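Local atomic coordinates of microtubule-associated protein 1A/1B, light chain 3 (Trypanosoma brucei brucei, PDB entry 3W1Y), a protein that belongs to the ATG8 family of ubiquitin-like proteins and probably acts in autophagy as a membrane-attached protein that binds phosphatidylethanolamine. Residues 30-40 against 66-74; 89-100 against 127-135. All coordinates share one frame; numbering follows the deposited sequence.

Contact 1. Residues 30-40 against 66-74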
loop_
_atom_site.group_PDB
_atom_site.type_symbol
_atom_site.label_atom_id
_atom_site.label_comp_id
_atom_site.label_asym_id
_atom_site.label_seq_id
_atom_site.Cartn_x
_atom_site.Cartn_y
_atom_site.Cartn_z
ATOM N N TYR A 30 11.744 -8.191 23.364
ATOM C CA TYR A 30 11.531 -7.015 22.514
ATOM C C TYR A 30 10.349 -6.180 23.004
ATOM O O TYR A 30 9.303 -6.128 22.354
ATOM C CB TYR A 30 11.326 -7.450 21.069
ATOM C CG TYR A 30 12.479 -8.251 20.541
ATOM C CD1 TYR A 30 12.424 -9.646 20.515
ATOM C CD2 TYR A 30 13.652 -7.613 20.102
ATOM C CE1 TYR A 30 13.491 -10.393 20.048
ATOM C CE2 TYR A 30 14.743 -8.338 19.642
ATOM C CZ TYR A 30 14.658 -9.724 19.615
ATOM O OH TYR A 30 15.723 -10.455 19.153
ATOM N N PRO A 31 10.529 -5.488 24.139
ATOM C CA PRO A 31 9.387 -4.780 24.781
ATOM C C PRO A 31 8.895 -3.556 23.987
ATOM O O PRO A 31 7.848 -3.003 24.295
ATOM C CB PRO A 31 9.950 -4.357 26.149
ATOM C CG PRO A 31 11.522 -4.241 25.895
ATOM C CD PRO A 31 11.827 -5.290 24.851
ATOM N N LYS A 32 9.655 -3.130 22.987
ATOM C CA LYS A 32 9.241 -2.026 22.120
ATOM C C LYS A 32 8.811 -2.531 20.718
ATOM O O LYS A 32 8.657 -1.741 19.791
ATOM C CB LYS A 32 10.379 -0.988 22.025
ATOM C CG LYS A 32 10.651 -0.240 23.353
ATOM C CD LYS A 32 11.793 0.796 23.207
ATOM C CE LYS A 32 12.097 1.417 24.578
ATOM N NZ LYS A 32 13.009 2.613 24.507
ATOM N N HIS A 33 8.626 -3.836 20.571
ATOM C CA HIS A 33 8.171 -4.391 19.318
ATOM C C HIS A 33 6.743 -4.927 19.415
ATOM O O HIS A 33 6.273 -5.331 20.467
ATOM C CB HIS A 33 9.148 -5.449 18.764
ATOM C CG HIS A 33 10.482 -4.878 18.347
ATOM N ND1 HIS A 33 11.000 -5.025 17.077
ATOM C CD2 HIS A 33 11.379 -4.133 19.031
ATOM C CE1 HIS A 33 12.162 -4.401 17.003
ATOM N NE2 HIS A 33 12.411 -3.846 18.175
ATOM N N ILE A 34 6.069 -4.920 18.274
ATOM C CA ILE A 34 4.672 -5.301 18.165
ATOM C C ILE A 34 4.614 -6.654 17.458
ATOM O O ILE A 34 5.087 -6.785 16.329
ATOM C CB ILE A 34 3.891 -4.215 17.361
ATOM C CG1 ILE A 34 4.144 -2.797 17.951
ATOM C CG2 ILE A 34 2.373 -4.593 17.202
ATOM C CD1 ILE A 34 3.733 -2.611 19.480
ATOM N N PRO A 35 4.057 -7.679 18.138
ATOM C CA PRO A 35 3.803 -8.961 17.454
ATOM C C PRO A 35 2.512 -8.928 16.637
ATOM O O PRO A 35 1.446 -8.594 17.148
ATOM C CB PRO A 35 3.735 -9.978 18.593
ATOM C CG PRO A 35 3.346 -9.157 19.825
ATOM C CD PRO A 35 3.718 -7.712 19.578
ATOM N N ILE A 36 2.631 -9.298 15.364
ATOM C CA ILE A 36 1.589 -9.150 14.394
ATOM C C ILE A 36 1.319 -10.505 13.738
ATOM O O ILE A 36 2.242 -11.210 13.324
ATOM C CB ILE A 36 1.992 -8.112 13.322
ATOM C CG1 ILE A 36 2.356 -6.780 13.980
ATOM C CG2 ILE A 36 0.886 -7.940 12.237
ATOM C CD1 ILE A 36 3.034 -5.772 13.023
ATOM N N LEU A 37 0.040 -10.872 13.671
ATOM C CA LEU A 37 -0.357 -12.106 13.016
ATOM C C LEU A 37 -1.214 -11.713 11.816
ATOM O O LEU A 37 -2.263 -11.109 12.008
ATOM C CB LEU A 37 -1.124 -12.987 14.029
ATOM C CG LEU A 37 -1.473 -14.454 13.724
ATOM C CD1 LEU A 37 -2.432 -14.528 12.541
ATOM C CD2 LEU A 37 -0.233 -15.264 13.473
ATOM N N CYS A 38 -0.738 -11.973 10.586
ATOM C CA CYS A 38 -1.518 -11.668 9.361
ATOM C C CYS A 38 -2.036 -12.894 8.687
ATOM O O CYS A 38 -1.292 -13.848 8.507
ATOM C CB CYS A 38 -0.726 -10.897 8.290
ATOM S SG CYS A 38 0.287 -9.723 8.950
ATOM N N GLU A 39 -3.311 -12.844 8.317
ATOM C CA GLU A 39 -3.963 -13.891 7.563
ATOM C C GLU A 39 -4.723 -13.264 6.405
ATOM O O GLU A 39 -5.165 -12.120 6.509
ATOM C CB GLU A 39 -4.949 -14.682 8.425
ATOM C CG GLU A 39 -4.286 -15.479 9.537
ATOM C CD GLU A 39 -5.290 -16.312 10.324
ATOM O OE1 GLU A 39 -6.512 -16.194 10.130
ATOM O OE2 GLU A 39 -4.859 -17.086 11.164
ATOM N N PRO A 40 -4.899 -14.027 5.315
ATOM C CA PRO A 40 -5.677 -13.522 4.181
ATOM C C PRO A 40 -7.112 -13.145 4.589
ATOM O O PRO A 40 -7.694 -13.749 5.492
ATOM C CB PRO A 40 -5.680 -14.676 3.176
ATOM C CG PRO A 40 -4.645 -15.628 3.635
ATOM C CD PRO A 40 -4.417 -15.404 5.116
ATOM N N ASP A 66 -0.076 -19.280 4.410
ATOM C CA ASP A 66 -0.687 -17.960 4.194
ATOM C C ASP A 66 -0.642 -17.080 5.434
ATOM O O ASP A 66 -0.900 -15.880 5.369
ATOM C CB ASP A 66 -2.156 -18.140 3.831
ATOM C CG ASP A 66 -2.372 -18.432 2.366
ATOM O OD1 ASP A 66 -1.459 -18.231 1.532
ATOM O OD2 ASP A 66 -3.488 -18.871 2.049
ATOM N N CYS A 67 -0.379 -17.696 6.577
ATOM C CA CYS A 67 -0.299 -16.963 7.829
ATOM C C CYS A 67 1.130 -16.506 8.052
ATOM O O CYS A 67 2.037 -17.333 8.137
ATOM C CB CYS A 67 -0.758 -17.843 8.992
ATOM S SG CYS A 67 -0.506 -17.145 10.617
ATOM N N ASN A 68 1.309 -15.188 8.140
ATOM C CA ASN A 68 2.601 -14.566 8.349
ATOM C C ASN A 68 2.607 -13.775 9.668
ATOM O O ASN A 68 1.668 -13.033 9.967
ATOM C CB ASN A 68 2.924 -13.642 7.177
ATOM C CG ASN A 68 3.136 -14.400 5.880
ATOM O OD1 ASN A 68 4.187 -15.000 5.673
ATOM N ND2 ASN A 68 2.152 -14.361 4.998
ATOM N N LYS A 69 3.658 -13.977 10.453
ATOM C CA LYS A 69 3.886 -13.267 11.688
ATOM C C LYS A 69 5.015 -12.283 11.500
ATOM O O LYS A 69 5.959 -12.537 10.755
ATOM C CB LYS A 69 4.325 -14.221 12.779
ATOM C CG LYS A 69 3.296 -15.245 13.186
ATOM C CD LYS A 69 4.034 -16.297 13.975
ATOM C CE LYS A 69 3.086 -17.190 14.672
ATOM N NZ LYS A 69 3.816 -18.357 15.222
ATOM N N PHE A 70 4.925 -11.157 12.190
ATOM C CA PHE A 70 5.963 -10.134 12.139
ATOM C C PHE A 70 6.199 -9.690 13.563
ATOM O O PHE A 70 5.337 -9.831 14.391
ATOM C CB PHE A 70 5.508 -8.933 11.272
ATOM C CG PHE A 70 5.310 -9.269 9.821
ATOM C CD1 PHE A 70 4.143 -9.879 9.380
ATOM C CD2 PHE A 70 6.308 -9.007 8.887
ATOM C CE1 PHE A 70 3.970 -10.221 8.023
ATOM C CE2 PHE A 70 6.130 -9.343 7.539
ATOM C CZ PHE A 70 4.949 -9.946 7.118
ATOM N N LEU A 71 7.382 -9.146 13.822
ATOM C CA LEU A 71 7.698 -8.494 15.074
ATOM C C LEU A 71 8.335 -7.150 14.724
ATOM O O LEU A 71 9.505 -7.072 14.363
ATOM C CB LEU A 71 8.634 -9.389 15.887
ATOM C CG LEU A 71 8.959 -8.967 17.315
ATOM C CD1 LEU A 71 7.687 -8.793 18.158
ATOM C CD2 LEU A 71 9.940 -9.986 17.978
ATOM N N LEU A 72 7.556 -6.079 14.778
ATOM C CA LEU A 72 8.038 -4.821 14.217
ATOM C C LEU A 72 8.119 -3.731 15.266
ATOM O O LEU A 72 7.371 -3.768 16.259
ATOM C CB LEU A 72 7.164 -4.396 13.035
ATOM C CG LEU A 72 7.170 -5.316 11.799
ATOM C CD1 LEU A 72 6.270 -4.763 10.694
ATOM C CD2 LEU A 72 8.621 -5.552 11.249
ATOM N N PRO A 73 9.018 -2.748 15.063
ATOM C CA PRO A 73 9.123 -1.658 16.060
ATOM C C PRO A 73 7.791 -0.914 16.301
ATOM O O PRO A 73 6.998 -0.718 15.352
ATOM C CB PRO A 73 10.203 -0.718 15.461
ATOM C CG PRO A 73 11.016 -1.574 14.494
ATOM C CD PRO A 73 9.963 -2.570 13.929
ATOM N N GLU A 74 7.539 -0.515 17.550
ATOM C CA GLU A 74 6.332 0.243 17.890
ATOM C C GLU A 74 6.274 1.580 17.139
ATOM O O GLU A 74 5.185 2.113 16.885
ATOM C CB GLU A 74 6.226 0.473 19.408
ATOM C CG GLU A 74 7.454 1.161 20.067
ATOM C CD GLU A 74 7.336 1.321 21.593
ATOM O OE1 GLU A 74 6.412 0.736 22.230
ATOM O OE2 GLU A 74 8.198 2.023 22.177
#
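L71 and P35 form a non-hydrogen-bonded antiparallel pair, and the L71 side chain bridges from this pair to the turn before the strand. A chi1 of -173° sets CG opposite the backbone N, and the side chain leans toward 30-40: CB leads to CG, which lies 3.8 Å from H33 CB. Beyond CG the branches separate. CD1 packs against H33 CB and, more loosely, P35 CB, whereas CD2 reaches the Y30 ring, 3.6 Å from Y30 CD1, the two side chains crossing at about a right angle. The Y30-H33 type I turn brings that ring within range.

Six backbone bonds pair I34 with L72, I36 with F70 and C38 with N68, two per pair. The axes of strands 33-40 and 68-73 run 156° apart in direction. A seventh bond, E74 N to K32 O at 2.8 Å, carries the pairing past P73.

On the face opposite L71, I36 CD1 meets L72 CD1 at 4.1 Å, and C38 SG approaches F70 CE1 at 3.8 Å, an oblique sulfur-aromatic contact. On the L71 face, L37 CD2 touches both C67 SG, at 3.4 Å, and K69 CG. K69 extends onward to a salt bridge with E22.

Strand 68-73 is outermost in this chain, while 33-40 is also hydrogen-bonded to strand 126-133. The I36 and F70 face is covered by helix 78-88, through F81 and L85, and by L112 of helix 112-119.

Contact 2. Residues 89-100 against 127-135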
loop_
_atom_site.group_PDB
_atom_site.type_symbol
_atom_site.label_atom_id
_atom_site.label_comp_id
_atom_site.label_asym_id
_atom_site.label_seq_id
_atom_site.Cartn_x
_atom_site.Cartn_y
_atom_site.Cartn_z
ATOM N N LEU A 89 5.581 -11.753 1.001
ATOM C CA LEU A 89 4.686 -12.432 0.061
ATOM C C LEU A 89 5.306 -12.518 -1.342
ATOM O O LEU A 89 4.716 -13.101 -2.260
ATOM C CB LEU A 89 3.336 -11.699 -0.025
ATOM C CG LEU A 89 2.417 -11.672 1.199
ATOM C CD1 LEU A 89 1.209 -10.801 0.944
ATOM C CD2 LEU A 89 1.992 -13.075 1.566
ATOM N N LEU A 90 6.485 -11.909 -1.487
ATOM C CA LEU A 90 7.181 -11.753 -2.768
ATOM C C LEU A 90 6.246 -11.407 -3.944
ATOM O O LEU A 90 6.207 -12.106 -4.964
ATOM C CB LEU A 90 8.065 -12.977 -3.061
ATOM C CG LEU A 90 9.139 -13.221 -1.986
ATOM C CD1 LEU A 90 9.520 -14.698 -1.882
ATOM C CD2 LEU A 90 10.357 -12.324 -2.184
ATOM N N LEU A 91 5.506 -10.312 -3.783
ATOM C CA LEU A 91 4.551 -9.844 -4.785
ATOM C C LEU A 91 5.234 -9.233 -6.007
ATOM O O LEU A 91 6.205 -8.481 -5.878
ATOM C CB LEU A 91 3.604 -8.808 -4.182
ATOM C CG LEU A 91 2.716 -9.153 -2.991
ATOM C CD1 LEU A 91 1.882 -7.917 -2.678
ATOM C CD2 LEU A 91 1.827 -10.366 -3.255
ATOM N N GLU A 92 4.696 -9.550 -7.185
ATOM C CA GLU A 92 5.164 -8.991 -8.468
ATOM C C GLU A 92 4.756 -7.527 -8.680
ATOM O O GLU A 92 4.079 -6.935 -7.839
ATOM C CB GLU A 92 4.614 -9.825 -9.626
ATOM C CG GLU A 92 5.217 -11.218 -9.766
ATOM C CD GLU A 92 4.812 -11.886 -11.084
ATOM O OE1 GLU A 92 3.587 -11.914 -11.390
ATOM O OE2 GLU A 92 5.720 -12.376 -11.805
ATOM N N GLU A 93 5.153 -6.964 -9.827
ATOM C CA GLU A 93 4.859 -5.561 -10.183
ATOM C C GLU A 93 3.370 -5.197 -10.267
ATOM O O GLU A 93 2.977 -4.079 -9.897
ATOM C CB GLU A 93 5.549 -5.181 -11.494
ATOM C CG GLU A 93 6.889 -4.462 -11.315
ATOM C CD GLU A 93 7.689 -4.327 -12.616
ATOM O OE1 GLU A 93 7.097 -4.423 -13.732
ATOM O OE2 GLU A 93 8.924 -4.117 -12.515
ATOM N N GLY A 94 2.544 -6.121 -10.751
ATOM C CA GLY A 94 1.120 -5.831 -10.899
ATOM C C GLY A 94 0.276 -6.103 -9.662
ATOM O O GLY A 94 -0.953 -6.218 -9.766
ATOM N N GLN A 95 0.928 -6.193 -8.499
ATOM C CA GLN A 95 0.275 -6.634 -7.259
ATOM C C GLN A 95 0.398 -5.659 -6.086
ATOM O O GLN A 95 1.480 -5.212 -5.733
ATOM C CB GLN A 95 0.802 -8.000 -6.838
ATOM C CG GLN A 95 0.735 -9.059 -7.921
ATOM C CD GLN A 95 1.158 -10.422 -7.420
ATOM O OE1 GLN A 95 2.352 -10.713 -7.282
ATOM N NE2 GLN A 95 0.179 -11.275 -7.156
ATOM N N ALA A 96 -0.738 -5.342 -5.483
ATOM C CA ALA A 96 -0.776 -4.513 -4.287
ATOM C C ALA A 96 -1.291 -5.343 -3.124
ATOM O O ALA A 96 -2.103 -6.249 -3.315
ATOM C CB ALA A 96 -1.681 -3.316 -4.507
ATOM N N VAL A 97 -0.812 -5.034 -1.923
ATOM C CA VAL A 97 -1.375 -5.609 -0.705
ATOM C C VAL A 97 -2.020 -4.492 0.104
ATOM O O VAL A 97 -1.445 -3.426 0.230
ATOM C CB VAL A 97 -0.301 -6.398 0.126
ATOM C CG1 VAL A 97 0.853 -5.492 0.550
ATOM C CG2 VAL A 97 -0.932 -7.102 1.339
ATOM N N PHE A 98 -3.231 -4.724 0.609
ATOM C CA PHE A 98 -3.866 -3.807 1.560
ATOM C C PHE A 98 -4.170 -4.570 2.856
ATOM O O PHE A 98 -4.409 -5.781 2.823
ATOM C CB PHE A 98 -5.132 -3.153 0.960
ATOM C CG PHE A 98 -5.982 -4.103 0.149
ATOM C CD1 PHE A 98 -7.045 -4.791 0.740
ATOM C CD2 PHE A 98 -5.712 -4.319 -1.207
ATOM C CE1 PHE A 98 -7.835 -5.698 0.007
ATOM C CE2 PHE A 98 -6.499 -5.215 -1.964
ATOM C CZ PHE A 98 -7.561 -5.917 -1.345
ATOM N N VAL A 99 -4.121 -3.867 3.989
ATOM C CA VAL A 99 -4.337 -4.467 5.311
ATOM C C VAL A 99 -5.493 -3.838 6.116
ATOM O O VAL A 99 -5.771 -2.647 5.997
ATOM C CB VAL A 99 -3.043 -4.472 6.185
ATOM C CG1 VAL A 99 -1.947 -5.333 5.540
ATOM C CG2 VAL A 99 -2.536 -3.065 6.443
ATOM N N PHE A 100 -6.124 -4.666 6.954
ATOM C CA PHE A 100 -7.277 -4.290 7.755
ATOM C C PHE A 100 -7.072 -4.637 9.213
ATOM O O PHE A 100 -6.495 -5.665 9.540
ATOM C CB PHE A 100 -8.544 -4.999 7.255
ATOM C CG PHE A 100 -8.811 -4.791 5.804
ATOM C CD1 PHE A 100 -8.255 -5.644 4.855
ATOM C CD2 PHE A 100 -9.589 -3.709 5.369
ATOM C CE1 PHE A 100 -8.494 -5.440 3.486
ATOM C CE2 PHE A 100 -9.832 -3.497 4.011
ATOM C CZ PHE A 100 -9.285 -4.352 3.074
ATOM N N TYR A 127 -3.855 -8.677 15.357
ATOM C CA TYR A 127 -4.374 -9.456 14.248
ATOM C C TYR A 127 -4.674 -8.564 13.045
ATOM O O TYR A 127 -5.276 -7.504 13.190
ATOM C CB TYR A 127 -5.611 -10.242 14.690
ATOM C CG TYR A 127 -5.216 -11.469 15.493
ATOM C CD1 TYR A 127 -5.041 -11.394 16.866
ATOM C CD2 TYR A 127 -4.973 -12.691 14.857
ATOM C CE1 TYR A 127 -4.647 -12.504 17.601
ATOM C CE2 TYR A 127 -4.592 -13.805 15.573
ATOM C CZ TYR A 127 -4.427 -13.710 16.951
ATOM O OH TYR A 127 -4.042 -14.818 17.676
ATOM N N VAL A 128 -4.227 -8.990 11.867
ATOM C CA VAL A 128 -4.357 -8.210 10.653
ATOM C C VAL A 128 -4.808 -9.135 9.500
ATOM O O VAL A 128 -4.264 -10.244 9.313
ATOM C CB VAL A 128 -3.026 -7.490 10.283
ATOM C CG1 VAL A 128 -3.137 -6.785 8.946
ATOM C CG2 VAL A 128 -2.573 -6.515 11.386
ATOM N N SER A 129 -5.815 -8.676 8.752
ATOM C CA SER A 129 -6.229 -9.305 7.518
ATOM C C SER A 129 -5.569 -8.570 6.377
ATOM O O SER A 129 -5.506 -7.340 6.362
ATOM C CB SER A 129 -7.737 -9.220 7.330
ATOM O OG SER A 129 -8.399 -9.753 8.450
ATOM N N TYR A 130 -5.097 -9.336 5.408
ATOM C CA TYR A 130 -4.548 -8.750 4.220
ATOM C C TYR A 130 -5.227 -9.298 2.963
ATOM O O TYR A 130 -5.587 -10.487 2.882
ATOM C CB TYR A 130 -3.020 -8.938 4.186
ATOM C CG TYR A 130 -2.542 -10.344 3.890
ATOM C CD1 TYR A 130 -2.294 -10.778 2.573
ATOM C CD2 TYR A 130 -2.303 -11.237 4.927
ATOM C CE1 TYR A 130 -1.843 -12.085 2.317
ATOM C CE2 TYR A 130 -1.843 -12.496 4.689
ATOM C CZ TYR A 130 -1.611 -12.932 3.394
ATOM O OH TYR A 130 -1.140 -14.222 3.222
ATOM N N GLY A 131 -5.406 -8.420 1.991
ATOM C CA GLY A 131 -5.806 -8.842 0.655
ATOM C C GLY A 131 -4.757 -8.403 -0.350
ATOM O O GLY A 131 -4.169 -7.334 -0.218
ATOM N N VAL A 132 -4.506 -9.236 -1.346
ATOM C CA VAL A 132 -3.626 -8.884 -2.446
ATOM C C VAL A 132 -4.497 -8.553 -3.656
ATOM O O VAL A 132 -5.414 -9.301 -3.992
ATOM C CB VAL A 132 -2.674 -10.047 -2.773
ATOM C CG1 VAL A 132 -1.918 -9.810 -4.081
ATOM C CG2 VAL A 132 -1.710 -10.298 -1.610
ATOM N N GLU A 133 -4.231 -7.425 -4.303
ATOM C CA GLU A 133 -4.948 -7.121 -5.540
ATOM C C GLU A 133 -4.044 -7.012 -6.767
ATOM O O GLU A 133 -2.977 -6.424 -6.711
ATOM C CB GLU A 133 -5.839 -5.891 -5.401
ATOM C CG GLU A 133 -7.028 -5.930 -6.368
ATOM C CD GLU A 133 -7.859 -7.194 -6.183
ATOM O OE1 GLU A 133 -8.227 -7.514 -5.016
ATOM O OE2 GLU A 133 -8.119 -7.870 -7.206
ATOM N N ASN A 134 -4.481 -7.614 -7.867
ATOM C CA ASN A 134 -3.658 -7.702 -9.070
ATOM C C ASN A 134 -4.038 -6.596 -10.079
ATOM O O ASN A 134 -4.476 -6.877 -11.191
ATOM C CB ASN A 134 -3.686 -9.120 -9.674
ATOM C CG ASN A 134 -3.064 -10.184 -8.744
ATOM O OD1 ASN A 134 -1.940 -10.650 -8.975
ATOM N ND2 ASN A 134 -3.797 -10.573 -7.692
ATOM N N THR A 135 -3.853 -5.341 -9.638
ATOM C CA THR A 135 -4.123 -4.107 -10.406
ATOM C C THR A 135 -4.355 -4.332 -11.901
ATOM O O THR A 135 -3.509 -3.998 -12.726
ATOM C CB THR A 135 -2.985 -3.060 -10.236
ATOM O OG1 THR A 135 -2.508 -3.059 -8.880
ATOM C CG2 THR A 135 -3.489 -1.666 -10.614
#
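F98 lies flat against the backbone of G131, which has no side chain: the G131 carbonyl O sits 3.4 Å above the ring plane, over its centre, and G131 CA also faces the ring. With chi1 at 41°, CG falls between the backbone N and carbonyl carbon, which turns the ring over the neighbouring strand. E133 CB meets the ring edge, 3.6 Å from F98 CE2; the E133 carboxylate forms a salt bridge outside the two segments, with a basic side chain of another protein.

On the other face of the sheet, that of V97, V99 and Y130, V99 CB touches V128 CG1 at 3.6 Å, and L89 CD1 reaches Y130 CE1 at the same distance. L85 of helix 78-88 packs on V97, V99 and Y130.

The 92-95 turn end is looser and more exposed. There, Q95 NE2 donates to N134 OD1 at 2.9 Å, but the bond is bent (133°) and its amide planes stand 41° apart. Q95 OE1 accepts from E92 N, tying it to its own turn.

Six backbone bonds join A96-E133, F98-G131 and F100-S129, an antiparallel pairing of the last two strands characteristic of the ubiquitin-like fold of ATG8 proteins.

Overall arrangement
Contacts 1 and 2 are the two halves of one mixed sheet, ordered 68-73, 33-40, 126-133, 96-100, with their centres about 16 Å apart. The central strands 33-40 and 126-133 run parallel and join the halves, as in V128 N to L37 O, 2.9 Å. A second tie, probably a hydrogen bond, runs from Y130 OH to D66 O at 2.7 Å, so the tyrosine that packs on L89 in contact 2 also reaches the start of 66-74. N68 ND2 packs 3.7 Å from L89 CD2. Helix 78-88 touches both contacts, F81 and L85 each meeting residues of the two. The other protein's chain lies against contact 2, beside F98, F100, E133 and T135.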